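Lipoate-protein ligase, putative (Streptococcus pneumoniae, PDB 1VQZ) probably belongs to the lipoate-protein ligase family, joining a larger domain of the class II tRNA synthetase clan to a small C-terminal domain. Local coordinates at residues E333-A336 / E337-G341; I285-Y288 / G289-G293; T115-I118 / N119-Q123. One frame throughout, in Å; residues are numbered along the deposited sequence.

Contact 1. Residues E333-A336 / E337-G341; sequences EEIA and EAVVG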
loop_
_atom_site.group_PDB
_atom_site.type_symbol
_atom_site.label_atom_id
_atom_site.label_comp_id
_atom_site.label_asym_id
_atom_site.label_seq_id
_atom_site.Cartn_x
_atom_site.Cartn_y
_atom_site.Cartn_z
ATOM N N GLU A 333 10.097 -20.554 -8.083
ATOM C CA GLU A 333 9.497 -21.622 -8.876
ATOM C C GLU A 333 8.072 -21.246 -9.265
ATOM O O GLU A 333 7.647 -21.487 -10.391
ATOM C CB GLU A 333 9.493 -22.948 -8.124
ATOM C CG GLU A 333 10.837 -23.588 -7.953
ATOM C CD GLU A 333 11.686 -22.967 -6.864
ATOM O OE1 GLU A 333 11.220 -22.105 -6.095
ATOM O OE2 GLU A 333 12.842 -23.377 -6.782
ATOM N N GLU A 334 7.348 -20.686 -8.321
ATOM C CA GLU A 334 5.993 -20.240 -8.573
ATOM C C GLU A 334 5.977 -19.059 -9.550
ATOM O O GLU A 334 5.156 -19.030 -10.439
ATOM C CB GLU A 334 5.284 -19.899 -7.246
ATOM C CG GLU A 334 4.856 -21.125 -6.437
ATOM C CD GLU A 334 4.376 -20.819 -5.012
ATOM O OE1 GLU A 334 4.955 -19.961 -4.290
ATOM O OE2 GLU A 334 3.423 -21.491 -4.583
ATOM N N ILE A 335 6.837 -18.059 -9.360
ATOM C CA ILE A 335 6.903 -16.939 -10.295
ATOM C C ILE A 335 7.306 -17.385 -11.699
ATOM O O ILE A 335 6.666 -16.958 -12.682
ATOM C CB ILE A 335 7.844 -15.791 -9.784
ATOM C CG1 ILE A 335 7.262 -15.178 -8.523
ATOM C CG2 ILE A 335 8.011 -14.698 -10.826
ATOM C CD1 ILE A 335 5.873 -14.615 -8.715
ATOM N N ALA A 336 8.308 -18.276 -11.809
ATOM C CA ALA A 336 8.674 -18.856 -13.111
ATOM C C ALA A 336 7.471 -19.472 -13.811
ATOM O O ALA A 336 7.289 -19.322 -15.035
ATOM C CB ALA A 336 9.747 -19.900 -12.963
ATOM N N GLU A 337 6.657 -20.178 -13.035
ATOM C CA GLU A 337 5.470 -20.842 -13.571
ATOM C C GLU A 337 4.457 -19.807 -14.103
ATOM O O GLU A 337 3.908 -19.962 -15.180
ATOM C CB GLU A 337 4.845 -21.743 -12.509
ATOM C CG GLU A 337 3.744 -22.624 -13.030
ATOM C CD GLU A 337 3.150 -23.561 -11.966
ATOM O OE1 GLU A 337 3.580 -23.512 -10.777
ATOM O OE2 GLU A 337 2.240 -24.338 -12.343
ATOM N N ALA A 338 4.269 -18.728 -13.365
ATOM C CA ALA A 338 3.455 -17.585 -13.837
ATOM C C ALA A 338 4.011 -17.000 -15.167
ATOM O O ALA A 338 3.265 -16.716 -16.109
ATOM C CB ALA A 338 3.383 -16.527 -12.763
ATOM N N VAL A 339 5.328 -16.866 -15.253
ATOM C CA VAL A 339 5.943 -16.276 -16.432
ATOM C C VAL A 339 5.816 -17.185 -17.645
ATOM O O VAL A 339 5.542 -16.718 -18.750
ATOM C CB VAL A 339 7.450 -15.891 -16.148
ATOM C CG1 VAL A 339 8.163 -15.418 -17.434
ATOM C CG2 VAL A 339 7.524 -14.766 -15.114
ATOM N N VAL A 340 6.039 -18.480 -17.455
ATOM C CA VAL A 340 6.139 -19.404 -18.604
ATOM C C VAL A 340 5.649 -20.819 -18.292
ATOM O O VAL A 340 5.928 -21.352 -17.256
ATOM C CB VAL A 340 7.572 -19.387 -19.227
ATOM C CG1 VAL A 340 8.650 -19.733 -18.196
ATOM C CG2 VAL A 340 7.682 -20.307 -20.425
ATOM N N GLY A 341 4.933 -21.419 -19.231
ATOM C CA GLY A 341 4.439 -22.797 -19.077
ATOM C C GLY A 341 5.573 -23.826 -19.175
ATOM O O GLY A 341 5.432 -25.029 -18.856
ATOM O OXT GLY A 341 6.688 -23.469 -19.595
#
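Peptide planes are the flat groups that meet between Glu333-Ala336 and Glu337-Gly341, edge to edge through their N-H and C=O groups. Val339 N bonds to Ile335 O at 2.9 Å, and Glu337 N to Glu333 O at 3.1 Å. Ala338 N bonds to Glu334 O and Val340 N to Ala336 O, the second at 2.9 Å, which completes the i to i+4 ladder of the last turns of helix 332-339. Val339 CG1 lies anti to the backbone N (chi1 173°), which leaves CG2 turned back over the preceding turn, 3.4 Å from Ile335 O and 4.3 Å from Ile335 CG2. These apolar groups sit on the buried side, with Ile335 and Ala338 against Val271. Glu337 runs extended along the partly exposed side, its OE1 6.5 Å from Glu334 OE2. Glu334 OE1 is hydrogen-bonded to Ser331 N, just before the helix. At the other end, Arg262 binds Glu337 O and Ala338 O while Arg311 binds Val340 O. Cationic groups thus take up carbonyls at the C-terminal end of the helix, and they would probably offset the partial negative charge that gathers there.

Contact 2. Residues I285-Y288 / G289-G293; sequences IKIY and GDFFG. With EDO (1,2-ethanediol), chain D.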
loop_
_atom_site.group_PDB
_atom_site.type_symbol
_atom_site.label_atom_id
_atom_site.label_comp_id
_atom_site.label_asym_id
_atom_site.label_seq_id
_atom_site.Cartn_x
_atom_site.Cartn_y
_atom_site.Cartn_z
ATOM N N ILE A 285 8.226 -7.499 -20.878
ATOM C CA ILE A 285 7.376 -8.151 -19.901
ATOM C C ILE A 285 6.822 -7.123 -18.931
ATOM O O ILE A 285 7.496 -6.120 -18.604
ATOM C CB ILE A 285 8.142 -9.282 -19.192
ATOM C CG1 ILE A 285 7.249 -10.130 -18.290
ATOM C CG2 ILE A 285 9.276 -8.738 -18.336
ATOM C CD1 ILE A 285 7.972 -11.379 -17.796
ATOM N N LYS A 286 5.581 -7.333 -18.503
ATOM C CA LYS A 286 4.957 -6.496 -17.468
ATOM C C LYS A 286 4.120 -7.401 -16.570
ATOM O O LYS A 286 3.440 -8.334 -17.041
ATOM C CB LYS A 286 4.093 -5.376 -18.090
ATOM C CG LYS A 286 3.765 -4.283 -17.045
ATOM C CD LYS A 286 3.160 -3.066 -17.554
ATOM C CE LYS A 286 3.037 -2.008 -16.462
ATOM N NZ LYS A 286 4.277 -1.194 -16.212
ATOM N N ILE A 287 4.238 -7.179 -15.261
ATOM C CA ILE A 287 3.642 -8.027 -14.260
ATOM C C ILE A 287 2.683 -7.215 -13.422
ATOM O O ILE A 287 3.053 -6.149 -12.869
ATOM C CB ILE A 287 4.718 -8.666 -13.399
ATOM C CG1 ILE A 287 5.691 -9.487 -14.299
ATOM C CG2 ILE A 287 4.126 -9.548 -12.293
ATOM C CD1 ILE A 287 6.944 -9.923 -13.580
ATOM N N TYR A 288 1.455 -7.718 -13.334
ATOM C CA TYR A 288 0.401 -7.136 -12.512
ATOM C C TYR A 288 -0.008 -8.111 -11.428
ATOM O O TYR A 288 0.253 -9.312 -11.519
ATOM C CB TYR A 288 -0.849 -6.862 -13.343
ATOM C CG TYR A 288 -0.718 -5.794 -14.379
ATOM C CD1 TYR A 288 -0.048 -6.054 -15.564
ATOM C CD2 TYR A 288 -1.298 -4.553 -14.210
ATOM C CE1 TYR A 288 0.077 -5.102 -16.540
ATOM C CE2 TYR A 288 -1.159 -3.562 -15.195
ATOM C CZ TYR A 288 -0.478 -3.867 -16.374
ATOM O OH TYR A 288 -0.325 -2.951 -17.392
ATOM N N GLY A 289 -0.692 -7.590 -10.407
ATOM C CA GLY A 289 -1.224 -8.446 -9.365
ATOM C C GLY A 289 -1.471 -7.727 -8.065
ATOM O O GLY A 289 -1.267 -6.483 -7.946
ATOM N N ASP A 290 -1.932 -8.508 -7.089
ATOM C CA ASP A 290 -2.164 -8.001 -5.722
ATOM C C ASP A 290 -1.209 -8.622 -4.697
ATOM O O ASP A 290 -1.443 -8.489 -3.494
ATOM C CB ASP A 290 -3.622 -8.186 -5.289
ATOM C CG ASP A 290 -4.110 -9.652 -5.360
ATOM O OD1 ASP A 290 -3.324 -10.583 -5.489
ATOM O OD2 ASP A 290 -5.329 -9.866 -5.330
ATOM N N PHE A 291 -0.171 -9.292 -5.183
ATOM C CA PHE A 291 0.977 -9.699 -4.367
ATOM C C PHE A 291 1.581 -8.455 -3.682
ATOM O O PHE A 291 1.394 -7.311 -4.097
ATOM C CB PHE A 291 2.065 -10.370 -5.224
ATOM C CG PHE A 291 2.532 -9.534 -6.398
ATOM C CD1 PHE A 291 3.573 -8.608 -6.251
ATOM C CD2 PHE A 291 1.929 -9.662 -7.623
ATOM C CE1 PHE A 291 4.009 -7.817 -7.309
ATOM C CE2 PHE A 291 2.388 -8.883 -8.723
ATOM C CZ PHE A 291 3.393 -7.936 -8.540
ATOM N N PHE A 292 2.263 -8.687 -2.583
ATOM C CA PHE A 292 2.945 -7.617 -1.907
ATOM C C PHE A 292 4.432 -7.817 -1.978
ATOM O O PHE A 292 4.912 -8.880 -1.683
ATOM C CB PHE A 292 2.554 -7.551 -0.437
ATOM C CG PHE A 292 3.328 -6.534 0.293
ATOM C CD1 PHE A 292 2.983 -5.180 0.176
ATOM C CD2 PHE A 292 4.487 -6.879 0.985
ATOM C CE1 PHE A 292 3.740 -4.209 0.789
ATOM C CE2 PHE A 292 5.257 -5.890 1.617
ATOM C CZ PHE A 292 4.879 -4.559 1.497
ATOM N N GLY A 293 5.153 -6.744 -2.305
ATOM C CA GLY A 293 6.583 -6.686 -2.196
ATOM C C GLY A 293 6.929 -5.284 -1.758
ATOM O O GLY A 293 6.254 -4.285 -2.121
HETATM C C1 EDO D . 1.386 -3.065 -13.130
HETATM O O1 EDO D . 2.651 -3.434 -12.633
HETATM C C2 EDO D . 1.140 -1.576 -12.993
HETATM O O2 EDO D . 2.048 -0.884 -13.804
#
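Ile287 and Phe291 make the tight half of this turn. Their side chains cross at about a right angle, with Ile287 CG2 4.0 Å from Phe291 CE2. The same CE2 also reaches the backbone: Tyr288 O lies in the plane of the Phe291 ring, at its edge and 3.5 Å from CE2. The ring gets there because Phe291 CG sits between its own backbone N and carbonyl carbon (chi1 55°), which folds the side chain back over the strand it has just left. Val271 lies against both Ile287 and Phe291, and the ring of Phe327 meets that of Phe291. Between the two side chains Gly289 carries the chain round at phi 157°, where a side chain would jam against Tyr288 O, which calls for glycine. The strand is 281-289, at one border of a four-stranded mixed sheet, three of whose strands (within 260-289) come from the C-terminal part of the chain, and the loop that follows runs up to the catalytic domain, where Gly289 and Phe291 form backbone bonds with His58 and Gly84. Whereas that half is protein against protein, the other side of the strand is filled by a small molecule, 1,2-ethanediol, probably from the crystallisation liquor. Its C1 lies over one face of the Tyr288 ring, 3.2 Å above the plane and displaced toward the rim, near CD2 and CE2. Its O1 donates to Ile287 O at 2.8 Å; the diol is also hydrogen-bonded to His58 ND1. Beside it the partly exposed Lys286 bends at its last torsion (chi4 83°), bringing NZ to 3.3 Å from the diol O2.

Contact 3. Residues T115-I118 / N119-Q123; sequences TPVI and NTLAQ
Thr115 O receives Asn119 N at 2.8 Å, the first in an unbroken series of i to i+4 bonds that continues through Thr120 N, Leu121 N and Ala122 N. The bonds define a regular alpha-helical turn: Leu121 N to Val117 O, at 3.0 Å, has an N-H...O angle of 170°, close to straight. The one irregularity lies at Pro116, whose N has no bond to the turn before, and the helix kinks there. This is the end of helix 110-123 in the catalytic domain of the lipoyl ligase family, where it packs beside helix 206-220 and against strands of the eight-stranded mixed sheet.

Two side-chain pairs run along the helix in step. On the sheet side Val117 and Leu121 point the same way, CG1 of the valine 4.0 Å from CD1 of the leucine, and both rest on Phe143, while Ile118 and Leu121 touch Ala128. Thr115 and Asn119 are likewise aligned on a more open flank. There CG2 of Thr115 lies 3.4 Å from ND2 of Asn119, a van der Waals contact, CG2 being a methyl; ND2 has its hydrogen bond with Tyr216 OH of the neighbouring helix.

Thr120, buried against Leu213 and Tyr216, satisfies its hydroxyl within the helix. With chi1 at -58°, OG1 is placed beside the backbone N and reaches back one turn. Pro116 O therefore accepts twice from a single residue: Thr120 N binds it at 2.9 Å from one face of the carbonyl plane, and Thr120 OG1 donates from the opposite face at 2.7 Å, lying 35° out of that plane.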
loop_
_atom_site.group_PDB
_atom_site.type_symbol
_atom_site.label_atom_id
_atom_site.label_comp_id
_atom_site.label_asym_id
_atom_site.label_seq_id
_atom_site.Cartn_x
_atom_site.Cartn_y
_atom_site.Cartn_z
ATOM N N THR A 115 3.339 1.185 19.818
ATOM C CA THR A 115 3.249 1.446 21.244
ATOM C C THR A 115 2.377 2.667 21.547
ATOM O O THR A 115 1.455 2.564 22.381
ATOM C CB THR A 115 4.646 1.512 21.938
ATOM O OG1 THR A 115 5.094 0.172 22.165
ATOM C CG2 THR A 115 4.564 2.203 23.280
ATOM N N PRO A 116 2.685 3.818 20.917
ATOM C CA PRO A 116 1.785 4.975 20.946
ATOM C C PRO A 116 0.315 4.645 20.633
ATOM O O PRO A 116 -0.571 5.118 21.361
ATOM C CB PRO A 116 2.387 5.919 19.909
ATOM C CG PRO A 116 3.824 5.611 19.923
ATOM C CD PRO A 116 3.927 4.131 20.172
ATOM N N VAL A 117 0.049 3.813 19.624
ATOM C CA VAL A 117 -1.347 3.414 19.365
ATOM C C VAL A 117 -1.918 2.637 20.548
ATOM O O VAL A 117 -2.973 3.002 21.034
ATOM C CB VAL A 117 -1.514 2.649 18.066
ATOM C CG1 VAL A 117 -2.985 2.298 17.823
ATOM C CG2 VAL A 117 -0.995 3.503 16.895
ATOM N N ILE A 118 -1.179 1.628 21.038
ATOM C CA ILE A 118 -1.632 0.723 22.120
ATOM C C ILE A 118 -1.942 1.517 23.367
ATOM O O ILE A 118 -2.934 1.248 24.071
ATOM C CB ILE A 118 -0.549 -0.358 22.489
ATOM C CG1 ILE A 118 -0.283 -1.361 21.356
ATOM C CG2 ILE A 118 -0.918 -1.136 23.763
ATOM C CD1 ILE A 118 -1.474 -1.756 20.547
ATOM N N ASN A 119 -1.069 2.469 23.654
ATOM C CA ASN A 119 -1.150 3.270 24.855
ATOM C C ASN A 119 -2.268 4.316 24.797
ATOM O O ASN A 119 -3.003 4.472 25.781
ATOM C CB ASN A 119 0.198 3.936 25.133
ATOM C CG ASN A 119 1.250 2.954 25.697
ATOM O OD1 ASN A 119 0.936 1.829 26.093
ATOM N ND2 ASN A 119 2.497 3.396 25.739
ATOM N N THR A 120 -2.377 5.020 23.670
ATOM C CA THR A 120 -3.543 5.895 23.367
ATOM C C THR A 120 -4.844 5.109 23.625
ATOM O O THR A 120 -5.694 5.548 24.394
ATOM C CB THR A 120 -3.504 6.442 21.904
ATOM O OG1 THR A 120 -2.288 7.172 21.675
ATOM C CG2 THR A 120 -4.709 7.377 21.574
ATOM N N LEU A 121 -4.955 3.910 23.054
ATOM C CA LEU A 121 -6.140 3.058 23.263
ATOM C C LEU A 121 -6.300 2.609 24.723
ATOM O O LEU A 121 -7.430 2.590 25.244
ATOM C CB LEU A 121 -6.120 1.840 22.323
ATOM C CG LEU A 121 -6.402 2.196 20.849
ATOM C CD1 LEU A 121 -6.122 1.035 19.950
ATOM C CD2 LEU A 121 -7.829 2.673 20.634
ATOM N N ALA A 122 -5.192 2.289 25.405
ATOM C CA ALA A 122 -5.295 1.909 26.808
ATOM C C ALA A 122 -5.790 3.059 27.672
ATOM O O ALA A 122 -6.509 2.822 28.637
ATOM C CB ALA A 122 -3.959 1.352 27.355
ATOM N N GLN A 123 -5.381 4.287 27.374
ATOM C CA GLN A 123 -5.962 5.472 28.039
ATOM C C GLN A 123 -7.495 5.500 27.871
ATOM O O GLN A 123 -8.217 5.970 28.747
ATOM C CB GLN A 123 -5.409 6.770 27.415
ATOM C CG GLN A 123 -5.788 8.087 28.159
ATOM C CD GLN A 123 -6.501 9.174 27.295
ATOM O OE1 GLN A 123 -7.488 8.882 26.621
ATOM N NE2 GLN A 123 -6.024 10.434 27.370
#

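Overall arrangement
Contacts 1 and 2 belong together in the small C-terminal domain: their centres are 13 Å apart, and they touch where Val339 CG1 of the last helix meets Ile285 CD1 of the border strand at 4.1 Å. Contact 3 lies on the opposite side of the chain's centre, in the catalytic domain, with its centre 44 Å from that of contact 1 and 35 Å from that of contact 2; even the nearest atoms of contacts 2 and 3 are about 18 Å apart. Contact 2 is the one nearest the domain junction, and its 1,2-ethanediol, also held by His58, sits there. An unknown ligand lies about 6 Å from the side chain of Glu337 in contact 1.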